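Local coordinates for fimbrial subunit type 1 (Actinomyces oris, PDB 3UXF), which serves as the major fimbrial subunit, the pilin that builds the type 1 fimbriae of the bacterial surface, at residues A[260-265]-A[269-274]; A[319-324]-A[328-333]; A[223-228]-A[294-299]; A[239-244]-A[249-254]. All coordinates share one frame; numbering follows the deposited sequence.

The four contacts sit in the middle of the chain, in a beta sandwich. Along the sequence, interaction 4 closes before interaction 1 opens, and interaction 2 follows; interaction 3 spans both 4 and 1. Interaction 1 is a hairpin whose strand 269-275 pairs with strand 224-229. That strand in turn pairs with strand 312-321, the start of interaction 2. Interaction 4 is the hairpin at the edge of the facing sheet, next to strand 295-302. Interaction 3 joins the two sheets. Its centre is about 12 Å from that of interaction 1 and about 10 Å from that of interaction 4. Together they tie two sheets and a calcium-bearing loop into the elongated pilin's middle domain.

Interaction 1 of 4, residues A[260-265]-A[269-274]; sequences LITAEG and NWATIQ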
# COMPACT_ATOMS: atom_id res chain seq x y z
N LEU A 260 14.30 -14.39 2.61
CA LEU A 260 12.89 -14.43 2.97
C LEU A 260 12.77 -15.18 4.29
O LEU A 260 13.28 -16.30 4.39
CB LEU A 260 12.03 -15.16 1.93
CG LEU A 260 10.58 -15.45 2.34
CD1 LEU A 260 9.71 -14.21 2.55
CD2 LEU A 260 9.89 -16.34 1.29
N ILE A 261 12.16 -14.55 5.28
CA ILE A 261 11.93 -15.19 6.58
C ILE A 261 10.44 -15.25 6.86
O ILE A 261 9.82 -14.20 6.98
CB ILE A 261 12.62 -14.41 7.69
CG1 ILE A 261 14.10 -14.24 7.33
CG2 ILE A 261 12.44 -15.08 9.07
CD1 ILE A 261 14.75 -13.11 8.08
N THR A 262 9.84 -16.45 6.95
CA THR A 262 8.43 -16.51 7.30
C THR A 262 8.26 -17.05 8.71
O THR A 262 9.15 -17.72 9.25
CB THR A 262 7.57 -17.39 6.35
OG1 THR A 262 8.11 -18.73 6.30
CG2 THR A 262 7.57 -16.82 4.95
N ALA A 263 7.11 -16.76 9.30
CA ALA A 263 6.86 -17.17 10.69
C ALA A 263 5.37 -17.30 10.93
O ALA A 263 4.57 -16.53 10.38
CB ALA A 263 7.49 -16.18 11.68
N GLU A 264 4.99 -18.24 11.79
CA GLU A 264 3.62 -18.33 12.23
C GLU A 264 3.28 -17.20 13.19
O GLU A 264 4.07 -16.82 14.05
CB GLU A 264 3.42 -19.67 12.94
CG GLU A 264 3.09 -20.82 12.04
CD GLU A 264 1.72 -21.38 12.37
OE1 GLU A 264 1.60 -22.00 13.46
OE2 GLU A 264 0.77 -21.15 11.58
N GLY A 265 2.07 -16.67 13.08
CA GLY A 265 1.63 -15.64 13.96
C GLY A 265 0.36 -16.04 14.68
O GLY A 265 -0.15 -17.18 14.54
N ASN A 269 -0.07 -14.91 9.63
CA ASN A 269 1.33 -15.28 9.53
C ASN A 269 2.11 -14.13 8.96
O ASN A 269 1.55 -13.04 8.76
CB ASN A 269 1.52 -16.53 8.67
CG ASN A 269 0.79 -17.71 9.25
OD1 ASN A 269 0.80 -17.90 10.46
ND2 ASN A 269 0.13 -18.50 8.40
N TRP A 270 3.42 -14.34 8.82
CA TRP A 270 4.32 -13.21 8.59
C TRP A 270 5.42 -13.58 7.61
O TRP A 270 5.95 -14.69 7.63
CB TRP A 270 4.95 -12.76 9.91
CG TRP A 270 3.97 -12.30 10.88
CD1 TRP A 270 3.39 -13.04 11.88
CD2 TRP A 270 3.42 -10.98 10.98
NE1 TRP A 270 2.52 -12.26 12.59
CE2 TRP A 270 2.52 -10.99 12.07
CE3 TRP A 270 3.61 -9.79 10.27
CZ2 TRP A 270 1.79 -9.86 12.47
CZ3 TRP A 270 2.89 -8.65 10.69
CH2 TRP A 270 1.99 -8.71 11.77
N ALA A 271 5.75 -12.64 6.70
CA ALA A 271 6.84 -12.86 5.76
C ALA A 271 7.66 -11.59 5.74
O ALA A 271 7.12 -10.51 5.53
CB ALA A 271 6.30 -13.12 4.37
N THR A 272 8.97 -11.71 5.96
CA THR A 272 9.85 -10.55 5.91
C THR A 272 10.87 -10.76 4.80
O THR A 272 11.53 -11.83 4.73
CB THR A 272 10.63 -10.41 7.22
OG1 THR A 272 9.69 -10.21 8.29
CG2 THR A 272 11.56 -9.19 7.17
N ILE A 273 11.02 -9.77 3.93
CA ILE A 273 12.16 -9.73 3.02
C ILE A 273 13.18 -8.83 3.68
O ILE A 273 12.93 -7.65 3.92
CB ILE A 273 11.76 -9.19 1.62
CG1 ILE A 273 10.83 -10.16 0.89
CG2 ILE A 273 13.01 -8.87 0.77
CD1 ILE A 273 11.43 -11.45 0.48
N GLN A 274 14.31 -9.42 4.04
CA GLN A 274 15.36 -8.71 4.77
C GLN A 274 16.57 -8.57 3.86
O GLN A 274 17.12 -9.56 3.42
CB GLN A 274 15.70 -9.53 6.03
CG GLN A 274 16.84 -8.98 6.91
CD GLN A 274 17.20 -10.02 7.98
OE1 GLN A 274 17.87 -11.01 7.69
NE2 GLN A 274 16.67 -9.83 9.20
O HOH W 1 8.84 -12.68 9.15
O HOH W 2 -0.92 -21.16 9.70
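The carbonyl oxygen I261 O takes two donors. T272 N reaches it at 2.8 Å, tilted from the carbonyl plane, and a water gives it a second hydrogen. The same water accepts from T272 OG1, which also takes a hydrogen bond from W330 NE1. The setting is an antiparallel beta hairpin, strands 258-264 and 269-275. I261 N returns a bond to T272 O at 2.8 Å, in the carbonyl plane and almost straight (170° at the hydrogen). A263 and W270 form the next hydrogen-bonded pair. Its two bonds are more bent, with 136° at the hydrogen of W270 N.

L260, T262, A271 and I273 share one face. L260 CG stands anti to the backbone N (chi1 170°), and this carries the branch CD1 over the partner strand. There CD1 meets I273 CD1 at 3.9 Å and A271 CB at 4.0 Å. T262 CG2 packs on the same A271 CB at 4.0 Å, next to L260 CD1.

I261, A263, W270 and T272 share the other face. The indole of W270 presents its CD1-NE1 edge to G265 CA, which lies in the ring plane 3.8 Å from NE1. Beyond the edge contact, W270 also meets the ring of W330.

At the turn end, N269 OD1 accepts from G265 N at 3.2 Å, in the plane of the amide and on a lone pair. The E264 carboxylate runs beside this amide. E264 OE2 is 3.4 Å from N269 OD1, both acceptors, and a water, unusually close to OE2, appears to link it to N269 ND2.

Interaction 2 of 4, residues A[319-324]-A[328-333]; sequences GLIPND and FTWDPN
I321 and F328 bring the two backbones closest, yet their CA atoms stay 7.0 Å apart, and no hydrogen bond joins the segments. Side chains do the work. I321 uses both branches. Its CG2 lies 3.9 Å from F328 CG. Its CD1 reaches W330 CB at 3.7 Å; the two side chains cross at about a right angle. The first torsion explains the split: chi1 of -67° sets CG1 anti to the carbonyl carbon and CG2 anti to the backbone N.

P322 adds CD, 4.0 Å from F328 CZ. N323 OD1 comes to the edge of the F328 ring, in its plane, 3.3 Å from CE2. The N323 amide is turned 50° from the ring, and OD1 also accepts from S325 OG. Further along, D331 OD1 takes N333 N at 3.0 Å and closes an Asx turn. R222 ties down this loop, with hydrogen bonds from NH1 to F328 O and from NH2 to W330 O.

The bound calcium lies about 6 Å from the F328 side chain; D147 and N327 are among its ligands. The contact thus belongs to a loop that leaves strand 312-321, passes a calcium site and folds back against the outside of a beta sandwich.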
# COMPACT_ATOMS: atom_id res chain seq x y z
N GLY A 319 4.57 -3.53 5.54
CA GLY A 319 5.18 -2.41 6.26
C GLY A 319 6.65 -2.36 5.94
O GLY A 319 7.30 -3.37 5.70
N LEU A 320 7.21 -1.16 6.02
CA LEU A 320 8.63 -0.97 5.76
C LEU A 320 9.41 -0.58 7.01
O LEU A 320 9.01 0.32 7.74
CB LEU A 320 8.83 0.09 4.68
CG LEU A 320 10.26 0.59 4.49
CD1 LEU A 320 11.13 -0.49 3.88
CD2 LEU A 320 10.28 1.84 3.63
N ILE A 321 10.52 -1.26 7.23
CA ILE A 321 11.47 -0.89 8.28
C ILE A 321 12.70 -0.43 7.52
O ILE A 321 13.47 -1.24 7.02
CB ILE A 321 11.81 -2.08 9.19
CG1 ILE A 321 10.57 -2.49 9.99
CG2 ILE A 321 12.94 -1.71 10.13
CD1 ILE A 321 10.73 -3.81 10.72
N PRO A 322 12.85 0.89 7.40
CA PRO A 322 13.87 1.49 6.54
C PRO A 322 15.22 1.77 7.18
O PRO A 322 16.14 2.15 6.46
CB PRO A 322 13.22 2.82 6.14
CG PRO A 322 12.42 3.19 7.34
CD PRO A 322 11.99 1.91 8.03
N ASN A 323 15.35 1.62 8.49
CA ASN A 323 16.62 1.86 9.16
C ASN A 323 16.79 0.99 10.40
O ASN A 323 15.94 0.16 10.69
CB ASN A 323 16.81 3.34 9.48
CG ASN A 323 15.73 3.88 10.38
OD1 ASN A 323 15.49 3.35 11.47
ND2 ASN A 323 15.06 4.94 9.94
N ASP A 324 17.88 1.19 11.13
CA ASP A 324 18.15 0.32 12.28
C ASP A 324 17.81 0.99 13.60
O ASP A 324 18.34 0.59 14.64
CB ASP A 324 19.62 -0.12 12.28
CG ASP A 324 20.61 1.08 12.41
OD1 ASP A 324 20.20 2.26 12.22
OD2 ASP A 324 21.81 0.83 12.69
N PHE A 328 12.07 0.09 16.06
CA PHE A 328 11.53 -1.01 15.26
C PHE A 328 11.93 -2.34 15.88
O PHE A 328 12.96 -2.93 15.54
CB PHE A 328 12.02 -0.92 13.81
CG PHE A 328 11.67 0.38 13.12
CD1 PHE A 328 10.35 0.74 12.87
CD2 PHE A 328 12.68 1.25 12.72
CE1 PHE A 328 10.03 1.94 12.24
CE2 PHE A 328 12.37 2.45 12.07
CZ PHE A 328 11.05 2.79 11.84
N THR A 329 11.12 -2.81 16.82
CA THR A 329 11.50 -4.01 17.57
C THR A 329 11.11 -5.32 16.89
O THR A 329 11.46 -6.38 17.36
CB THR A 329 10.93 -4.00 18.98
OG1 THR A 329 9.51 -3.82 18.90
CG2 THR A 329 11.54 -2.82 19.78
N TRP A 330 10.41 -5.25 15.76
CA TRP A 330 10.15 -6.43 14.96
C TRP A 330 11.29 -7.42 14.88
O TRP A 330 12.42 -7.07 14.57
CB TRP A 330 9.78 -6.01 13.54
CG TRP A 330 9.50 -7.17 12.61
CD1 TRP A 330 10.24 -7.55 11.53
CD2 TRP A 330 8.38 -8.06 12.67
NE1 TRP A 330 9.65 -8.63 10.91
CE2 TRP A 330 8.50 -8.96 11.60
CE3 TRP A 330 7.30 -8.18 13.54
CZ2 TRP A 330 7.58 -9.96 11.36
CZ3 TRP A 330 6.36 -9.18 13.28
CH2 TRP A 330 6.52 -10.05 12.20
N ASP A 331 10.99 -8.69 15.15
CA ASP A 331 11.96 -9.75 14.95
C ASP A 331 11.32 -10.75 13.98
O ASP A 331 10.34 -11.40 14.31
CB ASP A 331 12.21 -10.46 16.28
CG ASP A 331 13.13 -11.64 16.13
OD1 ASP A 331 13.45 -12.07 14.99
OD2 ASP A 331 13.55 -12.16 17.19
N PRO A 332 11.85 -10.83 12.75
CA PRO A 332 11.15 -11.61 11.71
C PRO A 332 10.94 -13.06 12.09
O PRO A 332 10.04 -13.72 11.56
CB PRO A 332 12.11 -11.56 10.51
CG PRO A 332 13.03 -10.42 10.78
CD PRO A 332 13.01 -10.07 12.24
N ASN A 333 11.79 -13.57 12.97
CA ASN A 333 11.73 -14.95 13.39
C ASN A 333 10.86 -15.14 14.61
O ASN A 333 10.52 -16.26 14.94
CB ASN A 333 13.15 -15.46 13.69
CG ASN A 333 13.89 -15.83 12.45
OD1 ASN A 333 13.48 -16.73 11.73
ND2 ASN A 333 14.96 -15.10 12.15

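Interaction 3 of 4, residues A[223-228]-A[294-299]; sequences YEVVDR and TKLQVT
Y223 and L296 both hold CG anti to the backbone N, with chi1 of -163° and -159°, and this sends ring and isobutyl group past each other in opposite directions. V225 has CG1 anti to the backbone N, which leaves CG2 beside that N and turned to the same leucine. The result is a small cluster round one methyl. L296 CD2 lies 3.8 Å from Y223 CE2 and 4.1 Å from V225 CG2. L296 CB takes part too, 4.0 Å from Y223 OH. Further along the strands, V225 CB and V298 CG2 are 4.4 Å apart, a looser touch.

This is packing between the two sheets of a beta sandwich. Strand 224-229 supplies one wall and strand 295-302 the other. The nearest CA atoms, those of V225 and V298, are 8.1 Å apart, so the sheets meet through side chains alone. The other methyl of L296, CD1, leans on V242 of the adjacent strand.

The tyrosine hydroxyl is buried but has partners: Y223 OH bonds to S208 O and to T207 OG1. Two residues beyond V225, D227 OD2 bonds to K187 NZ and its other oxygen lies close to N316. This trio is consistent with the lysine, asparagine and acid found at intramolecular isopeptide bonds in pilins.

No hydrogen bond or charge pair crosses the contact itself. All four touching residues are buried, so cohesion here rests on dispersion and the exclusion of water.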
# COMPACT_ATOMS: atom_id res chain seq x y z
N TYR A 223 17.02 -2.92 6.36
CA TYR A 223 15.95 -2.69 5.42
C TYR A 223 15.12 -3.96 5.30
O TYR A 223 15.55 -4.93 4.69
CB TYR A 223 16.49 -2.26 4.05
CG TYR A 223 15.46 -1.63 3.15
CD1 TYR A 223 15.31 -0.25 3.10
CD2 TYR A 223 14.64 -2.40 2.35
CE1 TYR A 223 14.37 0.34 2.28
CE2 TYR A 223 13.70 -1.83 1.53
CZ TYR A 223 13.56 -0.46 1.50
OH TYR A 223 12.63 0.11 0.68
N GLU A 224 13.94 -3.93 5.89
CA GLU A 224 13.05 -5.08 5.87
C GLU A 224 11.66 -4.69 5.40
O GLU A 224 11.12 -3.66 5.81
CB GLU A 224 12.98 -5.74 7.25
CG GLU A 224 14.30 -6.35 7.69
CD GLU A 224 14.31 -6.79 9.14
OE1 GLU A 224 13.23 -6.83 9.76
OE2 GLU A 224 15.40 -7.10 9.66
N VAL A 225 11.09 -5.51 4.52
CA VAL A 225 9.73 -5.34 4.05
C VAL A 225 8.94 -6.49 4.66
O VAL A 225 9.25 -7.65 4.42
CB VAL A 225 9.65 -5.39 2.52
CG1 VAL A 225 8.21 -5.30 2.06
CG2 VAL A 225 10.48 -4.27 1.92
N VAL A 226 7.95 -6.15 5.47
CA VAL A 226 7.20 -7.16 6.22
C VAL A 226 5.81 -7.27 5.66
O VAL A 226 5.15 -6.25 5.44
CB VAL A 226 7.13 -6.80 7.72
CG1 VAL A 226 6.35 -7.89 8.50
CG2 VAL A 226 8.57 -6.66 8.28
N ASP A 227 5.35 -8.50 5.41
CA ASP A 227 4.01 -8.67 4.95
C ASP A 227 3.21 -9.44 6.00
O ASP A 227 3.62 -10.53 6.46
CB ASP A 227 3.99 -9.43 3.63
CG ASP A 227 2.65 -9.41 3.01
OD1 ASP A 227 1.69 -9.97 3.58
OD2 ASP A 227 2.55 -8.80 1.94
N ARG A 228 2.09 -8.86 6.39
CA ARG A 228 1.15 -9.54 7.28
C ARG A 228 0.23 -10.40 6.44
O ARG A 228 -0.63 -9.89 5.72
CB ARG A 228 0.37 -8.56 8.14
CG ARG A 228 -0.53 -9.30 9.15
CD ARG A 228 -1.30 -8.30 10.01
NE ARG A 228 -2.38 -7.70 9.24
CZ ARG A 228 -3.22 -6.81 9.74
NH1 ARG A 228 -3.07 -6.40 11.00
NH2 ARG A 228 -4.19 -6.32 8.99
N THR A 294 13.29 5.52 -7.20
CA THR A 294 14.10 4.31 -7.16
C THR A 294 13.66 3.56 -5.92
O THR A 294 13.87 4.06 -4.81
CB THR A 294 15.56 4.69 -7.02
OG1 THR A 294 15.91 5.53 -8.14
CG2 THR A 294 16.45 3.46 -6.99
N LYS A 295 13.02 2.40 -6.08
CA LYS A 295 12.29 1.77 -4.96
C LYS A 295 12.58 0.29 -4.93
O LYS A 295 12.99 -0.30 -5.95
CB LYS A 295 10.80 1.98 -5.14
CG LYS A 295 10.41 3.45 -4.90
CD LYS A 295 8.93 3.62 -4.96
CE LYS A 295 8.55 5.07 -4.71
NZ LYS A 295 7.79 5.25 -3.44
N LEU A 296 12.35 -0.35 -3.78
CA LEU A 296 12.38 -1.82 -3.77
C LEU A 296 11.00 -2.34 -4.16
O LEU A 296 9.99 -1.80 -3.76
CB LEU A 296 12.78 -2.39 -2.39
CG LEU A 296 13.33 -3.84 -2.45
CD1 LEU A 296 14.72 -3.94 -2.99
CD2 LEU A 296 13.24 -4.51 -1.08
N GLN A 297 10.97 -3.40 -4.97
CA GLN A 297 9.71 -3.99 -5.34
C GLN A 297 9.78 -5.49 -5.00
O GLN A 297 10.64 -6.24 -5.49
CB GLN A 297 9.44 -3.84 -6.85
CG GLN A 297 8.13 -4.40 -7.28
CD GLN A 297 8.08 -4.58 -8.79
OE1 GLN A 297 8.63 -5.56 -9.34
NE2 GLN A 297 7.46 -3.63 -9.47
N VAL A 298 8.86 -5.90 -4.13
CA VAL A 298 8.78 -7.30 -3.72
C VAL A 298 7.50 -7.90 -4.32
O VAL A 298 6.41 -7.41 -4.08
CB VAL A 298 8.73 -7.39 -2.17
CG1 VAL A 298 8.38 -8.81 -1.71
CG2 VAL A 298 10.06 -6.98 -1.56
N THR A 299 7.65 -9.02 -5.01
CA THR A 299 6.47 -9.73 -5.55
C THR A 299 6.33 -11.00 -4.73
O THR A 299 7.34 -11.73 -4.59
CB THR A 299 6.67 -10.09 -7.03
OG1 THR A 299 6.87 -8.88 -7.79
CG2 THR A 299 5.44 -10.82 -7.57

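Interaction 4 of 4, residues A[239-244]-A[249-254]; sequences TPVVKI and EVTLAE
K243 rises extended from the face it shares with T251, beside the partner strand, and nearly every carbon meets something. CB starts 3.2 Å from V250 O. CG meets both V250 O and T251 OG1, which lie on the same side of it. CD comes to E249 OE2 at 3.7 Å, and CE is 3.6 Å from T251 OG1. At the tip, K243 NZ forms a salt bridge with E249 OE2 at 2.9 Å. NZ comes on the syn side of the carboxylate, but 32° out of its plane. T251 is the partner of K243 in a non-hydrogen-bonded pair.

The backbones form a short antiparallel hairpin. I244 and V250 exchange two bonds, with I244 N to V250 O at 3.0 Å. L252 N then bonds to V242 O at 2.8 Å. Beyond that the strands part, and water fills in. One water takes V242 N and gives to L252 O; another gives to P240 O and E254 OE1.

On the other face, I244 CB packs on V250 CG2 at 4.0 Å. V242 CG1 meets L252 CD1 at the same distance.

Strand 250-251 is one of the two outermost strands of its five-stranded sheet, and strand 241-245 lies between it and strand 295-302. V242 and L252 pack on L296 of that strand and on Y258. I244 and L252 also touch helix 277-288, through A286 and K282 respectively.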
# COMPACT_ATOMS: atom_id res chain seq x y z
N THR A 239 7.34 -17.98 -3.44
CA THR A 239 8.28 -17.74 -4.55
C THR A 239 8.58 -16.27 -4.83
O THR A 239 8.29 -15.79 -5.92
CB THR A 239 7.87 -18.44 -5.86
OG1 THR A 239 6.53 -18.10 -6.22
CG2 THR A 239 7.94 -19.95 -5.67
N PRO A 240 9.17 -15.57 -3.86
CA PRO A 240 9.35 -14.13 -4.00
C PRO A 240 10.30 -13.75 -5.14
O PRO A 240 11.26 -14.50 -5.44
CB PRO A 240 10.00 -13.71 -2.68
CG PRO A 240 10.52 -15.00 -2.07
CD PRO A 240 9.66 -16.09 -2.56
N VAL A 241 10.05 -12.56 -5.71
CA VAL A 241 10.96 -11.91 -6.65
C VAL A 241 11.18 -10.52 -6.08
O VAL A 241 10.21 -9.85 -5.69
CB VAL A 241 10.35 -11.82 -8.05
CG1 VAL A 241 11.30 -11.06 -8.95
CG2 VAL A 241 10.15 -13.21 -8.59
N VAL A 242 12.44 -10.11 -5.97
CA VAL A 242 12.80 -8.81 -5.40
C VAL A 242 13.60 -8.03 -6.42
O VAL A 242 14.57 -8.54 -6.97
CB VAL A 242 13.64 -8.95 -4.12
CG1 VAL A 242 13.92 -7.58 -3.50
CG2 VAL A 242 12.88 -9.86 -3.11
N LYS A 243 13.19 -6.80 -6.66
CA LYS A 243 13.85 -5.93 -7.64
C LYS A 243 14.10 -4.56 -7.07
O LYS A 243 13.42 -4.11 -6.14
CB LYS A 243 12.97 -5.74 -8.87
CG LYS A 243 12.60 -7.07 -9.59
CD LYS A 243 11.79 -6.75 -10.83
CE LYS A 243 11.53 -8.01 -11.61
NZ LYS A 243 10.84 -7.66 -12.90
N ILE A 244 15.04 -3.85 -7.68
CA ILE A 244 15.10 -2.41 -7.48
C ILE A 244 14.54 -1.83 -8.77
O ILE A 244 15.06 -2.13 -9.84
CB ILE A 244 16.54 -1.95 -7.24
CG1 ILE A 244 17.12 -2.58 -5.98
CG2 ILE A 244 16.58 -0.39 -7.11
CD1 ILE A 244 18.60 -2.20 -5.72
N GLU A 249 15.74 -1.11 -14.06
CA GLU A 249 15.49 -2.09 -13.02
C GLU A 249 16.54 -3.21 -12.96
O GLU A 249 17.15 -3.57 -13.97
CB GLU A 249 14.09 -2.66 -13.19
CG GLU A 249 13.99 -3.88 -14.05
CD GLU A 249 12.61 -4.53 -14.01
OE1 GLU A 249 11.62 -3.81 -13.69
OE2 GLU A 249 12.53 -5.75 -14.29
N VAL A 250 16.77 -3.74 -11.76
CA VAL A 250 17.54 -4.96 -11.64
C VAL A 250 16.76 -5.93 -10.77
O VAL A 250 15.94 -5.52 -9.96
CB VAL A 250 18.93 -4.76 -11.02
CG1 VAL A 250 19.79 -3.89 -11.93
CG2 VAL A 250 18.82 -4.15 -9.62
N THR A 251 17.06 -7.20 -10.94
CA THR A 251 16.53 -8.22 -10.05
C THR A 251 17.61 -8.63 -9.07
O THR A 251 18.77 -8.88 -9.46
CB THR A 251 16.05 -9.41 -10.88
OG1 THR A 251 15.00 -8.96 -11.74
CG2 THR A 251 15.54 -10.56 -10.01
N LEU A 252 17.24 -8.70 -7.80
CA LEU A 252 18.15 -9.11 -6.76
C LEU A 252 18.10 -10.62 -6.55
O LEU A 252 17.16 -11.30 -6.99
CB LEU A 252 17.76 -8.43 -5.45
CG LEU A 252 17.81 -6.89 -5.48
CD1 LEU A 252 17.62 -6.30 -4.05
CD2 LEU A 252 19.11 -6.37 -6.10
N ALA A 253 19.14 -11.14 -5.90
CA ALA A 253 19.30 -12.59 -5.75
C ALA A 253 19.07 -13.04 -4.33
O ALA A 253 19.59 -12.45 -3.38
CB ALA A 253 20.71 -13.00 -6.20
N GLU A 254 18.29 -14.12 -4.16
CA GLU A 254 18.11 -14.63 -2.81
C GLU A 254 19.46 -15.09 -2.26
O GLU A 254 20.33 -15.52 -3.04
CB GLU A 254 17.03 -15.77 -2.77
CG GLU A 254 16.95 -16.48 -1.38
CD GLU A 254 15.53 -16.78 -0.87
OE1 GLU A 254 14.64 -17.08 -1.72
OE2 GLU A 254 15.32 -16.73 0.39
O HOH W 3 13.27 -15.40 -3.83
O HOH W 4 14.55 -11.99 -6.64